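Local coordinates for protein putative esterase (Bacteroides intestinalis DSM 17393, PDB 5VOL) that probably releases ferulic acid from arabinoxylan side chains as a family 1 carbohydrate esterase, and binds calcium, at residues Y44-L49 against C80-T86; H51-N57 against N88-H94; F156-Y160 against F267-F272. All blocks are in the same frame, centred on the assembly; numbering follows the deposited sequence.

Interaction 1 of 3, residues Y44-L49 against C80-T86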
# COMPACT_ATOMS: atom_id res chain seq x y z
N TYR C 44 -10.13 -22.47 -17.72
CA TYR C 44 -9.77 -21.49 -16.70
C TYR C 44 -9.94 -22.00 -15.27
O TYR C 44 -10.77 -22.87 -15.01
CB TYR C 44 -10.62 -20.23 -16.86
CG TYR C 44 -10.57 -19.58 -18.22
CD1 TYR C 44 -9.59 -18.64 -18.54
CD2 TYR C 44 -11.51 -19.90 -19.19
CE1 TYR C 44 -9.56 -18.03 -19.78
CE2 TYR C 44 -11.48 -19.30 -20.44
CZ TYR C 44 -10.50 -18.37 -20.73
OH TYR C 44 -10.49 -17.79 -21.97
N PRO C 45 -9.15 -21.44 -14.34
CA PRO C 45 -9.53 -21.66 -12.94
C PRO C 45 -10.80 -20.88 -12.63
O PRO C 45 -11.25 -20.06 -13.44
CB PRO C 45 -8.33 -21.14 -12.15
CG PRO C 45 -7.51 -20.37 -13.10
CD PRO C 45 -7.82 -20.82 -14.48
N VAL C 46 -11.40 -21.14 -11.47
CA VAL C 46 -12.61 -20.45 -11.09
C VAL C 46 -12.55 -20.00 -9.64
O VAL C 46 -12.02 -20.70 -8.76
CB VAL C 46 -13.88 -21.33 -11.31
CG1 VAL C 46 -13.86 -22.54 -10.39
CG2 VAL C 46 -15.14 -20.50 -11.06
N LEU C 47 -13.08 -18.80 -9.41
CA LEU C 47 -13.30 -18.28 -8.08
C LEU C 47 -14.81 -18.10 -7.86
O LEU C 47 -15.46 -17.35 -8.59
CB LEU C 47 -12.58 -16.94 -7.87
CG LEU C 47 -12.91 -16.21 -6.56
CD1 LEU C 47 -12.41 -17.00 -5.37
CD2 LEU C 47 -12.31 -14.79 -6.56
N TYR C 48 -15.36 -18.78 -6.86
CA TYR C 48 -16.73 -18.51 -6.43
C TYR C 48 -16.69 -17.34 -5.45
O TYR C 48 -16.03 -17.40 -4.42
CB TYR C 48 -17.38 -19.77 -5.83
CG TYR C 48 -17.54 -20.83 -6.90
CD1 TYR C 48 -18.66 -20.82 -7.73
CD2 TYR C 48 -16.55 -21.79 -7.12
CE1 TYR C 48 -18.80 -21.76 -8.75
CE2 TYR C 48 -16.68 -22.72 -8.13
CZ TYR C 48 -17.81 -22.71 -8.93
OH TYR C 48 -17.94 -23.63 -9.95
N LEU C 49 -17.36 -16.26 -5.80
CA LEU C 49 -17.30 -15.05 -4.99
C LEU C 49 -18.70 -14.69 -4.46
O LEU C 49 -19.54 -14.21 -5.21
CB LEU C 49 -16.71 -13.91 -5.82
CG LEU C 49 -16.48 -12.55 -5.15
CD1 LEU C 49 -15.50 -12.68 -4.00
CD2 LEU C 49 -15.93 -11.59 -6.19
N CYS C 80 -4.15 -14.17 -12.55
CA CYS C 80 -4.33 -14.90 -13.81
C CYS C 80 -5.77 -14.75 -14.30
O CYS C 80 -6.67 -14.39 -13.53
CB CYS C 80 -3.98 -16.38 -13.63
SG CYS C 80 -5.18 -17.28 -12.59
N GLU C 81 -6.00 -14.99 -15.58
CA GLU C 81 -7.37 -15.01 -16.05
C GLU C 81 -8.12 -16.15 -15.35
O GLU C 81 -7.58 -17.24 -15.15
CB GLU C 81 -7.43 -15.19 -17.56
CG GLU C 81 -6.93 -14.00 -18.35
CD GLU C 81 -7.27 -14.14 -19.81
OE1 GLU C 81 -7.09 -15.26 -20.34
OE2 GLU C 81 -7.74 -13.17 -20.43
N MET C 82 -9.34 -15.88 -14.92
CA MET C 82 -10.13 -16.87 -14.20
C MET C 82 -11.60 -16.54 -14.36
O MET C 82 -11.97 -15.39 -14.58
CB MET C 82 -9.75 -16.90 -12.71
CG MET C 82 -10.26 -15.67 -11.88
SD MET C 82 -9.66 -15.67 -10.17
CE MET C 82 -8.09 -14.78 -10.37
N ILE C 83 -12.43 -17.57 -14.27
CA ILE C 83 -13.88 -17.39 -14.19
C ILE C 83 -14.22 -16.95 -12.77
O ILE C 83 -13.74 -17.54 -11.80
CB ILE C 83 -14.65 -18.70 -14.55
CG1 ILE C 83 -14.20 -19.25 -15.91
CG2 ILE C 83 -16.16 -18.48 -14.51
CD1 ILE C 83 -14.47 -18.33 -17.08
N ILE C 84 -15.02 -15.90 -12.63
CA ILE C 84 -15.48 -15.49 -11.32
C ILE C 84 -17.02 -15.50 -11.33
O ILE C 84 -17.65 -14.96 -12.24
CB ILE C 84 -14.96 -14.09 -10.93
CG1 ILE C 84 -13.44 -14.03 -11.05
CG2 ILE C 84 -15.32 -13.76 -9.47
CD1 ILE C 84 -12.90 -12.62 -10.85
N VAL C 85 -17.62 -16.12 -10.33
CA VAL C 85 -19.09 -16.24 -10.36
C VAL C 85 -19.72 -16.03 -9.00
O VAL C 85 -19.22 -16.50 -7.97
CB VAL C 85 -19.51 -17.61 -10.93
CG1 VAL C 85 -19.00 -18.70 -10.04
CG2 VAL C 85 -21.04 -17.71 -11.08
N THR C 86 -20.85 -15.32 -9.01
CA THR C 86 -21.61 -15.02 -7.82
C THR C 86 -23.05 -15.50 -8.03
O THR C 86 -23.75 -14.97 -8.90
CB THR C 86 -21.62 -13.51 -7.52
OG1 THR C 86 -20.27 -13.03 -7.37
CG2 THR C 86 -22.44 -13.21 -6.24

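Interaction 2 of 3, residues H51-N57 against N88-H94. With IPA (isopropyl alcohol), chain T.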
# COMPACT_ATOMS: atom_id res chain seq x y z
N HIS C 51 -21.90 -13.14 -2.10
CA HIS C 51 -22.39 -11.87 -1.55
C HIS C 51 -22.86 -12.01 -0.11
O HIS C 51 -22.91 -13.12 0.43
CB HIS C 51 -23.52 -11.29 -2.40
CG HIS C 51 -24.76 -12.13 -2.42
ND1 HIS C 51 -25.58 -12.28 -1.32
CD2 HIS C 51 -25.33 -12.87 -3.41
CE1 HIS C 51 -26.59 -13.07 -1.63
NE2 HIS C 51 -26.47 -13.44 -2.89
N GLY C 52 -23.20 -10.88 0.51
CA GLY C 52 -23.61 -10.86 1.90
C GLY C 52 -25.13 -10.94 2.06
O GLY C 52 -25.86 -10.98 1.07
N MET C 53 -25.58 -10.96 3.31
CA MET C 53 -27.03 -10.95 3.59
C MET C 53 -27.69 -9.70 3.02
O MET C 53 -27.05 -8.65 2.93
CB MET C 53 -27.26 -11.04 5.10
CG MET C 53 -28.71 -11.38 5.50
SD MET C 53 -28.87 -11.55 7.29
CE MET C 53 -28.80 -9.83 7.79
N TRP C 54 -28.95 -9.83 2.61
CA TRP C 54 -29.74 -8.75 1.99
C TRP C 54 -29.38 -8.50 0.53
O TRP C 54 -30.17 -7.93 -0.22
CB TRP C 54 -29.57 -7.43 2.74
CG TRP C 54 -30.20 -7.31 4.09
CD1 TRP C 54 -29.59 -7.51 5.31
CD2 TRP C 54 -31.54 -6.88 4.38
NE1 TRP C 54 -30.49 -7.25 6.32
CE2 TRP C 54 -31.69 -6.86 5.78
CE3 TRP C 54 -32.64 -6.52 3.58
CZ2 TRP C 54 -32.89 -6.50 6.41
CZ3 TRP C 54 -33.82 -6.16 4.20
CH2 TRP C 54 -33.94 -6.15 5.60
N GLU C 55 -28.18 -8.91 0.12
CA GLU C 55 -27.68 -8.65 -1.23
C GLU C 55 -28.11 -9.72 -2.23
O GLU C 55 -28.57 -10.78 -1.84
CB GLU C 55 -26.14 -8.53 -1.20
CG GLU C 55 -25.65 -7.34 -0.37
CD GLU C 55 -24.13 -7.24 -0.27
OE1 GLU C 55 -23.41 -8.23 -0.52
OE2 GLU C 55 -23.66 -6.14 0.09
N THR C 56 -27.95 -9.43 -3.51
CA THR C 56 -28.14 -10.42 -4.55
C THR C 56 -26.90 -10.49 -5.46
O THR C 56 -25.92 -9.77 -5.25
CB THR C 56 -29.42 -10.13 -5.37
OG1 THR C 56 -29.34 -8.82 -5.95
CG2 THR C 56 -30.65 -10.17 -4.47
N ASN C 57 -26.96 -11.35 -6.47
CA ASN C 57 -25.79 -11.73 -7.28
C ASN C 57 -25.02 -10.60 -7.97
O ASN C 57 -23.81 -10.73 -8.16
CB ASN C 57 -26.20 -12.76 -8.34
CG ASN C 57 -27.44 -12.34 -9.11
OD1 ASN C 57 -28.55 -12.33 -8.56
ND2 ASN C 57 -27.27 -11.99 -10.38
N ASN C 88 -27.09 -16.07 -6.85
CA ASN C 88 -28.00 -15.37 -5.94
C ASN C 88 -28.30 -16.25 -4.75
O ASN C 88 -28.83 -17.35 -4.90
CB ASN C 88 -29.31 -14.96 -6.63
CG ASN C 88 -30.19 -14.08 -5.73
OD1 ASN C 88 -29.68 -13.38 -4.86
ND2 ASN C 88 -31.50 -14.11 -5.96
N ALA C 89 -27.97 -15.75 -3.56
CA ALA C 89 -28.26 -16.46 -2.32
C ALA C 89 -28.94 -15.52 -1.34
O ALA C 89 -28.87 -15.73 -0.13
CB ALA C 89 -26.97 -17.02 -1.72
N GLY C 90 -29.57 -14.48 -1.85
CA GLY C 90 -30.12 -13.46 -0.96
C GLY C 90 -31.34 -12.71 -1.44
O GLY C 90 -32.19 -13.26 -2.14
N GLY C 91 -31.41 -11.44 -1.05
CA GLY C 91 -32.58 -10.61 -1.25
C GLY C 91 -33.13 -10.13 0.09
O GLY C 91 -32.53 -10.41 1.13
N ASN C 92 -34.25 -9.42 0.07
CA ASN C 92 -34.91 -8.96 1.30
C ASN C 92 -35.11 -10.12 2.29
O ASN C 92 -35.74 -11.12 1.97
CB ASN C 92 -36.26 -8.31 0.97
CG ASN C 92 -36.93 -7.66 2.18
OD1 ASN C 92 -37.10 -8.30 3.22
ND2 ASN C 92 -37.30 -6.40 2.05
N ILE C 93 -34.57 -9.98 3.49
CA ILE C 93 -34.53 -11.11 4.41
C ILE C 93 -35.91 -11.50 4.94
O ILE C 93 -36.08 -12.58 5.49
CB ILE C 93 -33.59 -10.84 5.60
CG1 ILE C 93 -34.07 -9.63 6.40
CG2 ILE C 93 -32.14 -10.66 5.12
CD1 ILE C 93 -33.35 -9.44 7.71
N HIS C 94 -36.89 -10.61 4.77
CA HIS C 94 -38.24 -10.92 5.24
C HIS C 94 -39.05 -11.62 4.15
O HIS C 94 -40.09 -12.21 4.43
CB HIS C 94 -38.95 -9.65 5.71
CG HIS C 94 -38.18 -8.87 6.74
ND1 HIS C 94 -37.95 -9.34 8.01
CD2 HIS C 94 -37.57 -7.66 6.67
CE1 HIS C 94 -37.23 -8.46 8.68
NE2 HIS C 94 -36.99 -7.43 7.89
C1 IPA T . -25.24 -6.62 4.83
C2 IPA T . -24.50 -5.85 3.73
C3 IPA T . -24.00 -4.49 4.20
O2 IPA T . -23.42 -6.66 3.27

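Interaction 3 of 3, residues F156-Y160 against F267-F272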
# COMPACT_ATOMS: atom_id res chain seq x y z
N PHE C 156 -11.82 -27.33 -2.79
CA PHE C 156 -11.21 -26.00 -2.83
C PHE C 156 -9.75 -25.97 -2.37
O PHE C 156 -9.41 -26.57 -1.36
CB PHE C 156 -12.01 -25.02 -1.97
CG PHE C 156 -13.46 -24.95 -2.35
CD1 PHE C 156 -13.86 -24.18 -3.43
CD2 PHE C 156 -14.41 -25.65 -1.63
CE1 PHE C 156 -15.20 -24.11 -3.79
CE2 PHE C 156 -15.76 -25.59 -1.98
CZ PHE C 156 -16.15 -24.81 -3.06
N CYS C 157 -8.91 -25.25 -3.11
CA CYS C 157 -7.51 -25.10 -2.73
C CYS C 157 -7.29 -23.90 -1.81
O CYS C 157 -6.30 -23.84 -1.07
CB CYS C 157 -6.61 -24.97 -3.97
SG CYS C 157 -6.88 -23.49 -4.97
N ALA C 158 -8.22 -22.94 -1.85
CA ALA C 158 -8.04 -21.68 -1.14
C ALA C 158 -9.37 -21.02 -0.75
O ALA C 158 -10.32 -21.05 -1.51
CB ALA C 158 -7.23 -20.71 -2.00
N VAL C 159 -9.38 -20.40 0.43
CA VAL C 159 -10.52 -19.64 0.94
C VAL C 159 -10.08 -18.22 1.34
O VAL C 159 -9.13 -18.07 2.10
CB VAL C 159 -11.18 -20.32 2.16
CG1 VAL C 159 -12.32 -19.46 2.72
CG2 VAL C 159 -11.69 -21.72 1.79
N TYR C 160 -10.78 -17.21 0.84
CA TYR C 160 -10.53 -15.83 1.26
C TYR C 160 -11.81 -15.29 1.90
O TYR C 160 -12.78 -15.02 1.21
CB TYR C 160 -10.12 -14.95 0.08
CG TYR C 160 -9.56 -13.60 0.48
CD1 TYR C 160 -10.39 -12.58 0.94
CD2 TYR C 160 -8.20 -13.34 0.38
CE1 TYR C 160 -9.87 -11.33 1.31
CE2 TYR C 160 -7.66 -12.10 0.75
CZ TYR C 160 -8.50 -11.11 1.21
OH TYR C 160 -7.96 -9.89 1.57
N PHE C 267 -3.93 -13.54 -4.34
CA PHE C 267 -3.80 -14.66 -3.40
C PHE C 267 -4.23 -15.99 -4.02
O PHE C 267 -3.46 -16.94 -4.02
CB PHE C 267 -4.62 -14.38 -2.13
CG PHE C 267 -4.83 -15.59 -1.26
CD1 PHE C 267 -3.78 -16.15 -0.54
CD2 PHE C 267 -6.10 -16.14 -1.12
CE1 PHE C 267 -3.98 -17.26 0.28
CE2 PHE C 267 -6.31 -17.25 -0.30
CZ PHE C 267 -5.25 -17.81 0.40
N VAL C 268 -5.46 -16.07 -4.55
CA VAL C 268 -5.89 -17.35 -5.13
C VAL C 268 -5.04 -17.68 -6.37
O VAL C 268 -4.76 -18.85 -6.65
CB VAL C 268 -7.40 -17.36 -5.49
CG1 VAL C 268 -8.22 -17.09 -4.24
CG2 VAL C 268 -7.72 -16.33 -6.55
N THR C 269 -4.62 -16.65 -7.10
CA THR C 269 -3.76 -16.88 -8.26
C THR C 269 -2.48 -17.59 -7.85
O THR C 269 -2.03 -18.52 -8.52
CB THR C 269 -3.44 -15.57 -8.98
OG1 THR C 269 -4.62 -15.09 -9.61
CG2 THR C 269 -2.34 -15.76 -10.05
N ARG C 270 -1.91 -17.18 -6.72
CA ARG C 270 -0.74 -17.86 -6.17
C ARG C 270 -1.02 -19.33 -5.86
O ARG C 270 -0.23 -20.20 -6.21
CB ARG C 270 -0.25 -17.15 -4.90
CG ARG C 270 0.57 -15.90 -5.20
CD ARG C 270 1.26 -15.37 -3.97
NE ARG C 270 0.36 -14.91 -2.91
CZ ARG C 270 -0.13 -13.68 -2.83
NH1 ARG C 270 0.15 -12.79 -3.77
NH2 ARG C 270 -0.92 -13.35 -1.82
N ILE C 271 -2.15 -19.60 -5.21
CA ILE C 271 -2.46 -20.96 -4.80
C ILE C 271 -2.80 -21.87 -6.00
O ILE C 271 -2.48 -23.05 -5.97
CB ILE C 271 -3.63 -21.00 -3.78
CG1 ILE C 271 -3.37 -20.00 -2.65
CG2 ILE C 271 -3.76 -22.39 -3.18
CD1 ILE C 271 -2.03 -20.22 -1.95
N PHE C 272 -3.44 -21.32 -7.03
CA PHE C 272 -3.81 -22.12 -8.20
C PHE C 272 -2.57 -22.85 -8.75
O PHE C 272 -1.49 -22.23 -8.81
CB PHE C 272 -4.41 -21.24 -9.30
CG PHE C 272 -5.81 -20.75 -9.03
CD1 PHE C 272 -6.71 -21.48 -8.27
CD2 PHE C 272 -6.23 -19.54 -9.58
CE1 PHE C 272 -8.00 -21.02 -8.05
CE2 PHE C 272 -7.50 -19.07 -9.36
CZ PHE C 272 -8.40 -19.81 -8.58

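Interaction 1 of 3, residues Y44-L49 against C80-T86
Val46 to Leu49 and Ile83 to Thr86 run side by side as neighbouring parallel strands in the central sheet of an alpha/beta-hydrolase fold, joined through helix 66-76 in a beta-alpha-beta crossover. Four backbone hydrogen bonds zip them together in the parallel pattern: Ile83 N donates to Pro45 O, Leu47 N to Ile83 O (2.8 Å), Val85 N to Leu47 O and Leu49 N to Val85 O. In between, Val46 CA sits 3.2 Å from Ile83 O, a CA-H...O contact that adds to the seam.

On one face, Val46 CG2 rests 4.0 Å from Ile83 CB, and Tyr48 and Val85 follow beside them. Ahead of the strand, Tyr44 crosses Ile83 at about a right angle, its CB 3.8 Å from Ile83 CG1, while Glu81 OE1 meets the edge of the tyrosine ring. That carboxylate is itself held by a salt bridge to Lys42, and Ser35 bonds both it and Tyr44 OH.

The other face carries Leu47, Leu49 and Ile84, with Leu49 CB 3.9 Å from Ile84 CG2. Helix 66-76 packs there through Val66 and Met70, and helix 254-271 through Leu265. At the far end, Thr86 OG1 stands anti to its own carbonyl carbon (chi1 -58°), from where it donates in the carbonyl plane to Leu49 O at 2.6 Å.

Interaction 2 of 3, residues H51-N57 against N88-H94
His51 turns its imidazole into the space between its own backbone N and carbonyl carbon (chi1 65°), which carries NE2 to the backbone of Ala89; Trp54, with CG set anti to its carbonyl carbon (chi1 -71°), swings its indole back to Ile93 although its CB starts away from 88-94. Ala89 N donates to His51 NE2 at 2.8 Å with an N-H...N angle of 161°, the donor slightly tilted from the imidazole plane. The other ring nitrogen, ND1, donates to Gly52 O at 2.7 Å. That oxygen also receives Glu55 N, the closing bond of the type II turn from Gly52 to Glu55, and the two donors reach it from opposite faces. Replacing His51 by a leucine would probably leave Ala89 N without this acceptor and take from Gly52 O its imidazole donor, freeing the two loops to shift.

The backbones approach closely at Gly90, whose CA lies 3.2 Å from Glu55 O; a CB there would run into that oxygen and the imidazole, consistent with a glycine. Asn88 OD1 folds this chain into an Asx turn by accepting from Gly90 N, and Asn92 OD1 forms a second with His94 N. Further along, Ile93 CG1 lies over the Trp54 six-membered ring, 3.7 Å from its centroid, a CH-pi contact, while Ile93 CG2 meets Met53 CG at 3.5 Å. Glu55 OE1 accepts from Gly52 N, and OE2 is bonded by Trp254 and, weakly, by an isopropanol.

Met53 lies near the probable Ser-His-Asp triad, so these loops probably border the active site. The two imidazole bonds fit a neutral ring protonated at ND1, one that fastens two backbones without needing a charge.

Interaction 3 of 3, residues F156-Y160 against F267-F272
The C-terminal helix 254-271 lies against one face of the central sheet, and here its last turns pack on strand 158-162, with the short segment axes nearly antiparallel at 173° and 8.9 Å apart. The contact is made by side chains meeting through apolar surfaces, without a hydrogen bond across it. Phe267 and Ile271, one turn apart, face the strand together, and Ala158 CB touches both, 4.0 Å from Phe267 CE2 and likewise from Ile271 CG1. Ile271 CG1 also lies over one face of the Phe267 ring, toward its rim.

Near the start of 156-160, Ile271 CG2 comes within 3.6 Å of Cys157 O, and Cys157 SG sits 3.9 Å from Phe272 CD1, a sulfur-aromatic contact approached obliquely. At its other end, by Tyr160, Phe267 holds CG anti to its backbone N (chi1 166°), which directs CD2 to the edge of the Tyr160 ring, 3.8 Å from Tyr160 CD2. Phe216 of strand 214-218 stacks on Tyr160 and meets Phe267 edge-to-face, extending the aromatic cluster, while Tyr160 OH is bonded to Asp218 and Gln263.

Beyond the cluster, the Phe267 side chain lies about 6 Å from that of Gln244, a residue that binds calcium in this protein although the ion is not bound to it in this chain. Such a helix, laid antiparallel alongside a strand of the parallel sheet, is the layered alpha/beta packing of the alpha/beta-hydrolase fold.

From the N terminus, strand 46-50 runs straight into the loop 51-57, and strand 83-87 into the loop 88-94. Interactions 1 and 2 therefore cross along the chain, their segments alternating, and each closes a loop of 30 residues that includes helix 66-76. The strands pair in the sheet and the loops pair beyond their C-terminal ends, with Thr86 packed against Asn57 and His51 where the two contacts meet. Interaction 3 follows in series, closing a much longer excursion of 106 residues by bringing the C-terminal helix back to strand 158-162. It also touches interaction 1, through Phe272 on Pro45 and Thr269 beside Cys80, but not interaction 2.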